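Local coordinates for protein perosamine synthetase (Caulobacter crescentus, PDB 3BN1) that catalyses the pyridoxal phosphate-dependent transfer of an amino group from L-glutamate to GDP-4-keto-6-deoxy-D-mannose, giving GDP-perosamine for the O-antigen of lipopolysaccharide, at residues N19-D22 with Y23-C27; L337-A340 with E341-V345. All coordinates share one frame; numbering follows the deposited sequence.

Contacts 1 and 2 are the N-terminal parts of two helices, the first of helix 20-30 and the second of helix 338-346. They lie on opposite sides of the chain's centre, their own centres about 44 Å apart, and share no element. Each is partly buried. Contact 1 is at the dimer interface, where Glu20, Arg21, Val24 and Leu25 meet the second subunit, and its side-chain chemistry is aromatic: a tyrosine ring packed on an asparagine. Contact 2 stays within one subunit, facing strand 290-294 and the loop around Asp106, and relies on a glutamate, a water and an aspartate from outside the helix.

Contact 1 of 2, residues N19-D22 with Y23-C27; sequences NERD and YVLEC
Asn19 lies across one face of the Tyr23 ring, one helical turn away. Its CB makes a CH-pi contact 3.6 Å from the ring centroid and only 19° off the ring normal, displaced toward the CE1-CZ rim; its backbone O also lies over the ring, 3.2 Å from Tyr23 CG. Tyr23 CG is anti to its own carbonyl carbon (chi1 -67°), which turns the ring back along the helix so that its face meets Asn19. The Asn19 amide is turned 41° from the ring plane, and its ND2 reaches Tyr23 OH at 3.2 Å and a bent angle; as that OH is crowded by an atom outside the pair, this bond is doubtful, and ND2 also has a weak hydrogen bond to Glu247. Asp22 comes to the same ring from its edge: OD2 lies near the ring plane, 3.2 Å from Tyr23 CD1, with the carboxylate steeply tilted to the ring. This is the start of helix 20-30, with Asn19 at the N-cap position but making no capping bond through its side chain. The i to i+4 ladder begins with Tyr23 N to Asn19 O at 2.8 Å. Arg38 makes a cation-pi contact with Tyr23 and a salt bridge with Glu26, while Glu20 is held by Gln245. On the dimer side, Arg21 pairs with Asp29 of the second subunit, and Val24 packs against Val24 of that subunit.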
ATOM      1  N   ASN A  19      -0.261  -6.906  23.967  1.00 20.50           N
ATOM      2  CA  ASN A  19      -1.029  -7.979  23.319  1.00 15.96           C
ATOM      3  C   ASN A  19      -0.852  -8.217  21.805  1.00 20.72           C
ATOM      4  O   ASN A  19      -1.726  -8.805  21.165  1.00 29.93           O
ATOM      5  CB  ASN A  19      -2.512  -7.660  23.512  1.00 20.56           C
ATOM      6  CG  ASN A  19      -2.918  -7.807  24.936  1.00 15.17           C
ATOM      7  OD1 ASN A  19      -2.288  -8.562  25.682  1.00 34.24           O
ATOM      8  ND2 ASN A  19      -3.851  -6.989  25.362  1.00 20.72           N
ATOM      9  N   GLU A  20       0.236  -7.728  21.217  1.00 25.85           N
ATOM     10  CA  GLU A  20       0.452  -7.823  19.767  1.00 31.78           C
ATOM     11  C   GLU A  20       0.432  -9.276  19.282  1.00 16.76           C
ATOM     12  O   GLU A  20      -0.343  -9.668  18.398  1.00 19.24           O
ATOM     13  CB  GLU A  20       1.756  -7.070  19.399  1.00 18.86           C
ATOM     14  CG  GLU A  20       1.670  -5.544  19.743  1.00 18.54           C
ATOM     15  CD  GLU A  20       2.345  -5.194  21.066  1.00 15.82           C
ATOM     16  OE1 GLU A  20       2.741  -6.165  21.786  1.00 14.73           O
ATOM     17  OE2 GLU A  20       2.461  -3.970  21.381  1.00 25.29           O
ATOM     18  N   ARG A  21       1.244 -10.076  19.965  1.00 17.78           N
ATOM     19  CA  ARG A  21       1.367 -11.484  19.669  1.00 27.27           C
ATOM     20  C   ARG A  21      -0.008 -12.090  19.839  1.00 15.95           C
ATOM     21  O   ARG A  21      -0.574 -12.639  18.898  1.00 27.76           O
ATOM     22  CB  ARG A  21       2.397 -12.132  20.583  1.00 36.15           C
ATOM     23  CG  ARG A  21       3.046 -13.401  20.071  1.00 20.14           C
ATOM     24  CD  ARG A  21       3.567 -14.277  21.269  1.00 37.51           C
ATOM     25  NE  ARG A  21       4.674 -15.185  20.921  1.00 38.39           N
ATOM     26  CZ  ARG A  21       4.650 -16.500  21.130  1.00 93.82           C
ATOM     27  NH1 ARG A  21       5.658 -17.288  20.758  1.00 32.00           N
ATOM     28  NH2 ARG A  21       3.597 -17.029  21.733  1.00 21.03           N
ATOM     29  N   ASP A  22      -0.596 -11.949  21.016  1.00 18.26           N
ATOM     30  CA  ASP A  22      -1.938 -12.491  21.213  1.00 34.77           C
ATOM     31  C   ASP A  22      -2.937 -12.129  20.103  1.00 36.39           C
ATOM     32  O   ASP A  22      -3.581 -13.026  19.529  1.00 19.40           O
ATOM     33  CB  ASP A  22      -2.469 -12.248  22.649  1.00 24.88           C
ATOM     34  CG  ASP A  22      -3.987 -12.497  22.787  1.00 99.89           C
ATOM     35  OD1 ASP A  22      -4.464 -13.650  22.696  1.00 99.89           O
ATOM     36  OD2 ASP A  22      -4.740 -11.528  23.023  1.00 99.89           O
ATOM     37  N   TYR A  23      -3.092 -10.839  19.806  1.00 14.91           N
ATOM     38  CA  TYR A  23      -4.054 -10.404  18.805  1.00 11.23           C
ATOM     39  C   TYR A  23      -3.725 -10.959  17.418  1.00 10.86           C
ATOM     40  O   TYR A  23      -4.590 -11.464  16.692  1.00 10.89           O
ATOM     41  CB  TYR A  23      -4.125  -8.882  18.795  1.00 20.70           C
ATOM     42  CG  TYR A  23      -4.706  -8.227  20.031  1.00  8.72           C
ATOM     43  CD1 TYR A  23      -5.077  -8.965  21.128  1.00 29.19           C
ATOM     44  CD2 TYR A  23      -4.850  -6.853  20.121  1.00  7.93           C
ATOM     45  CE1 TYR A  23      -5.615  -8.340  22.246  1.00 26.83           C
ATOM     46  CE2 TYR A  23      -5.323  -6.234  21.223  1.00 19.99           C
ATOM     47  CZ  TYR A  23      -5.752  -6.990  22.288  1.00 33.75           C
ATOM     48  OH  TYR A  23      -6.314  -6.426  23.414  1.00 18.17           O
ATOM     49  N   VAL A  24      -2.444 -10.932  17.065  1.00  9.86           N
ATOM     50  CA  VAL A  24      -2.059 -11.499  15.797  1.00 22.92           C
ATOM     51  C   VAL A  24      -2.374 -12.987  15.691  1.00 10.76           C
ATOM     52  O   VAL A  24      -2.959 -13.460  14.700  1.00 15.49           O
ATOM     53  CB  VAL A  24      -0.564 -11.219  15.527  1.00 11.20           C
ATOM     54  CG1 VAL A  24      -0.173 -12.089  14.344  1.00 20.89           C
ATOM     55  CG2 VAL A  24      -0.433  -9.694  15.192  1.00 13.93           C
ATOM     56  N   LEU A  25      -1.979 -13.732  16.721  1.00  6.16           N
ATOM     57  CA  LEU A  25      -2.252 -15.175  16.740  1.00 18.17           C
ATOM     58  C   LEU A  25      -3.757 -15.414  16.543  1.00 15.50           C
ATOM     59  O   LEU A  25      -4.207 -16.396  15.925  1.00 18.70           O
ATOM     60  CB  LEU A  25      -1.777 -15.755  18.077  1.00 16.03           C
ATOM     61  CG  LEU A  25      -0.302 -16.157  18.026  1.00 13.37           C
ATOM     62  CD1 LEU A  25       0.080 -16.823  19.345  1.00 14.64           C
ATOM     63  CD2 LEU A  25       0.105 -17.060  16.789  1.00 10.70           C
ATOM     64  N   GLU A  26      -4.570 -14.530  17.105  1.00 12.70           N
ATOM     65  CA  GLU A  26      -6.017 -14.685  16.923  1.00 11.32           C
ATOM     66  C   GLU A  26      -6.383 -14.538  15.455  1.00 30.03           C
ATOM     67  O   GLU A  26      -7.257 -15.269  14.946  1.00 21.26           O
ATOM     68  CB  GLU A  26      -6.797 -13.666  17.751  1.00 21.30           C
ATOM     69  CG  GLU A  26      -8.316 -13.821  17.564  1.00 31.47           C
ATOM     70  CD  GLU A  26      -9.110 -12.646  18.121  1.00 21.78           C
ATOM     71  OE1 GLU A  26      -8.719 -12.168  19.221  1.00 24.97           O
ATOM     72  OE2 GLU A  26     -10.053 -12.178  17.431  1.00 90.70           O
ATOM     73  N   CYS A  27      -5.729 -13.599  14.764  1.00 17.13           N
ATOM     74  CA  CYS A  27      -6.087 -13.413  13.351  1.00  8.88           C
ATOM     75  C   CYS A  27      -5.696 -14.680  12.631  1.00 11.19           C
ATOM     76  O   CYS A  27      -6.376 -15.093  11.721  1.00 14.87           O
ATOM     77  CB  CYS A  27      -5.363 -12.262  12.632  1.00 11.53           C
ATOM     78  SG  CYS A  27      -5.618 -10.614  13.301  1.00 17.22           S
TER

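Contact 2 of 2, residues L337-A340 with E341-V345; sequences LKIA and EACGV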
ATOM      1  N   LEU A 337      14.443  29.695   2.018  1.00  8.34           N
ATOM      2  CA  LEU A 337      14.451  28.358   2.674  1.00 18.59           C
ATOM      3  C   LEU A 337      15.743  28.164   3.494  1.00 16.35           C
ATOM      4  O   LEU A 337      16.207  27.053   3.784  1.00 13.51           O
ATOM      5  CB  LEU A 337      14.273  27.209   1.672  1.00  6.79           C
ATOM      6  CG  LEU A 337      12.932  27.312   0.927  1.00  2.90           C
ATOM      7  CD1 LEU A 337      12.995  26.382  -0.258  1.00 11.53           C
ATOM      8  CD2 LEU A 337      11.636  27.076   1.837  1.00  5.08           C
ATOM      9  N   LYS A 338      16.294  29.298   3.914  1.00 12.65           N
ATOM     10  CA  LYS A 338      17.559  29.277   4.621  1.00 19.81           C
ATOM     11  C   LYS A 338      17.557  28.552   5.967  1.00 13.80           C
ATOM     12  O   LYS A 338      18.558  27.951   6.326  1.00 15.20           O
ATOM     13  CB  LYS A 338      18.145  30.697   4.664  1.00 17.14           C
ATOM     14  CG  LYS A 338      18.481  31.230   3.241  1.00 21.45           C
ATOM     15  CD  LYS A 338      18.788  32.747   3.122  1.00 51.46           C
ATOM     16  CE  LYS A 338      20.279  33.057   2.881  1.00 99.89           C
ATOM     17  NZ  LYS A 338      21.060  31.873   2.394  1.00 99.89           N
ATOM     18  N   ILE A 339      16.460  28.621   6.724  1.00 13.63           N
ATOM     19  CA  ILE A 339      16.454  27.962   8.028  1.00 10.50           C
ATOM     20  C   ILE A 339      16.463  26.464   7.796  1.00 11.98           C
ATOM     21  O   ILE A 339      17.265  25.757   8.401  1.00 13.99           O
ATOM     22  CB  ILE A 339      15.299  28.327   8.989  1.00 13.52           C
ATOM     23  CG1 ILE A 339      15.197  29.828   9.285  1.00  9.50           C
ATOM     24  CG2 ILE A 339      15.550  27.629  10.334  1.00  8.40           C
ATOM     25  CD1 ILE A 339      16.543  30.441   9.746  1.00 17.41           C
ATOM     26  N   ALA A 340      15.638  25.990   6.861  1.00 11.43           N
ATOM     27  CA  ALA A 340      15.596  24.547   6.572  1.00 13.00           C
ATOM     28  C   ALA A 340      17.010  24.027   6.165  1.00 17.63           C
ATOM     29  O   ALA A 340      17.453  22.948   6.569  1.00  6.98           O
ATOM     30  CB  ALA A 340      14.586  24.302   5.414  1.00  4.73           C
ATOM     31  N   GLU A 341      17.722  24.798   5.349  1.00 11.11           N
ATOM     32  CA  GLU A 341      19.076  24.399   4.925  1.00 10.95           C
ATOM     33  C   GLU A 341      20.034  24.284   6.093  1.00  9.23           C
ATOM     34  O   GLU A 341      20.787  23.293   6.189  1.00 16.31           O
ATOM     35  CB  GLU A 341      19.647  25.415   3.940  1.00 10.62           C
ATOM     36  CG  GLU A 341      18.982  25.345   2.552  1.00 21.28           C
ATOM     37  CD  GLU A 341      19.214  26.606   1.750  1.00 24.90           C
ATOM     38  OE1 GLU A 341      20.103  27.420   2.105  1.00 27.01           O
ATOM     39  OE2 GLU A 341      18.439  26.820   0.811  1.00 16.08           O
ATOM     40  N   ALA A 342      19.974  25.281   7.001  1.00 12.27           N
ATOM     41  CA  ALA A 342      20.831  25.319   8.214  1.00  9.52           C
ATOM     42  C   ALA A 342      20.535  24.107   9.116  1.00 15.11           C
ATOM     43  O   ALA A 342      21.435  23.406   9.598  1.00 14.48           O
ATOM     44  CB  ALA A 342      20.547  26.650   9.035  1.00  8.75           C
ATOM     45  N   CYS A 343      19.251  23.838   9.314  1.00  7.38           N
ATOM     46  CA  CYS A 343      18.861  22.712  10.153  1.00  9.19           C
ATOM     47  C   CYS A 343      19.311  21.403   9.565  1.00  9.94           C
ATOM     48  O   CYS A 343      19.779  20.534  10.284  1.00 10.66           O
ATOM     49  CB  CYS A 343      17.377  22.665  10.407  1.00  6.33           C
ATOM     50  SG  CYS A 343      16.786  24.045  11.436  1.00 12.52           S
ATOM     51  N   GLY A 344      19.188  21.295   8.245  1.00 14.21           N
ATOM     52  CA  GLY A 344      19.627  20.093   7.549  1.00 22.42           C
ATOM     53  C   GLY A 344      21.122  19.870   7.703  1.00 13.36           C
ATOM     54  O   GLY A 344      21.603  18.727   7.715  1.00 10.67           O
ATOM     55  N   VAL A 345      21.874  20.962   7.723  1.00  9.26           N
ATOM     56  CA  VAL A 345      23.321  20.898   7.873  1.00 15.48           C
ATOM     57  C   VAL A 345      23.768  20.442   9.271  1.00 19.22           C
ATOM     58  O   VAL A 345      24.578  19.516   9.438  1.00 10.13           O
ATOM     59  CB  VAL A 345      23.899  22.297   7.608  1.00  7.00           C
ATOM     60  CG1 VAL A 345      25.355  22.403   8.105  1.00 15.62           C
ATOM     61  CG2 VAL A 345      23.793  22.589   6.133  1.00 18.87           C
TER
HETATM   62  O   HOH W   1      16.854  29.522   0.706  1.00 18.74           O
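The N-terminal part of helix 338-346, the helix that leads straight into strand 347-350 of the small antiparallel sheet, is built round Glu341 folding back on Leu337. Chi1 of -72° sets Glu341 CG beside its own N, opposite the carbonyl carbon, and with the chain extended beyond, the side chain runs toward the helix start, its CG passing 3.5 Å from Leu337 O. One water then joins the two residues, accepting from Leu337 N at 2.8 Å and donating to Glu341 OE2 at 3.1 Å. OE2 also takes a hydrogen bond from His324 NE2, so this one oxygen links the N-cap residue to the loop outside. Lys338 NZ stays 4.6 Å from Glu341 OE1, too far for a salt bridge. Around the helix, the Ile339 methyl CG2 makes a van der Waals contact with the sulfur of Cys343, 3.9 Å from SG, with Ile339 also on Pro109 and Cys343 on Asn107 and Arg293. Four backbone bonds of the i to i+4 kind run from Glu341 N to Leu337 O through to Gly344 N to Ala340 O. The amides of Ile339 and Ala340, in the first turn, bind the two carboxylate oxygens of Asp106. Acidic groups thus gather at the helix start, Asp106 on its amides and Glu341 through the water, where the positive end of the helix dipole would be expected to favour their ionised forms.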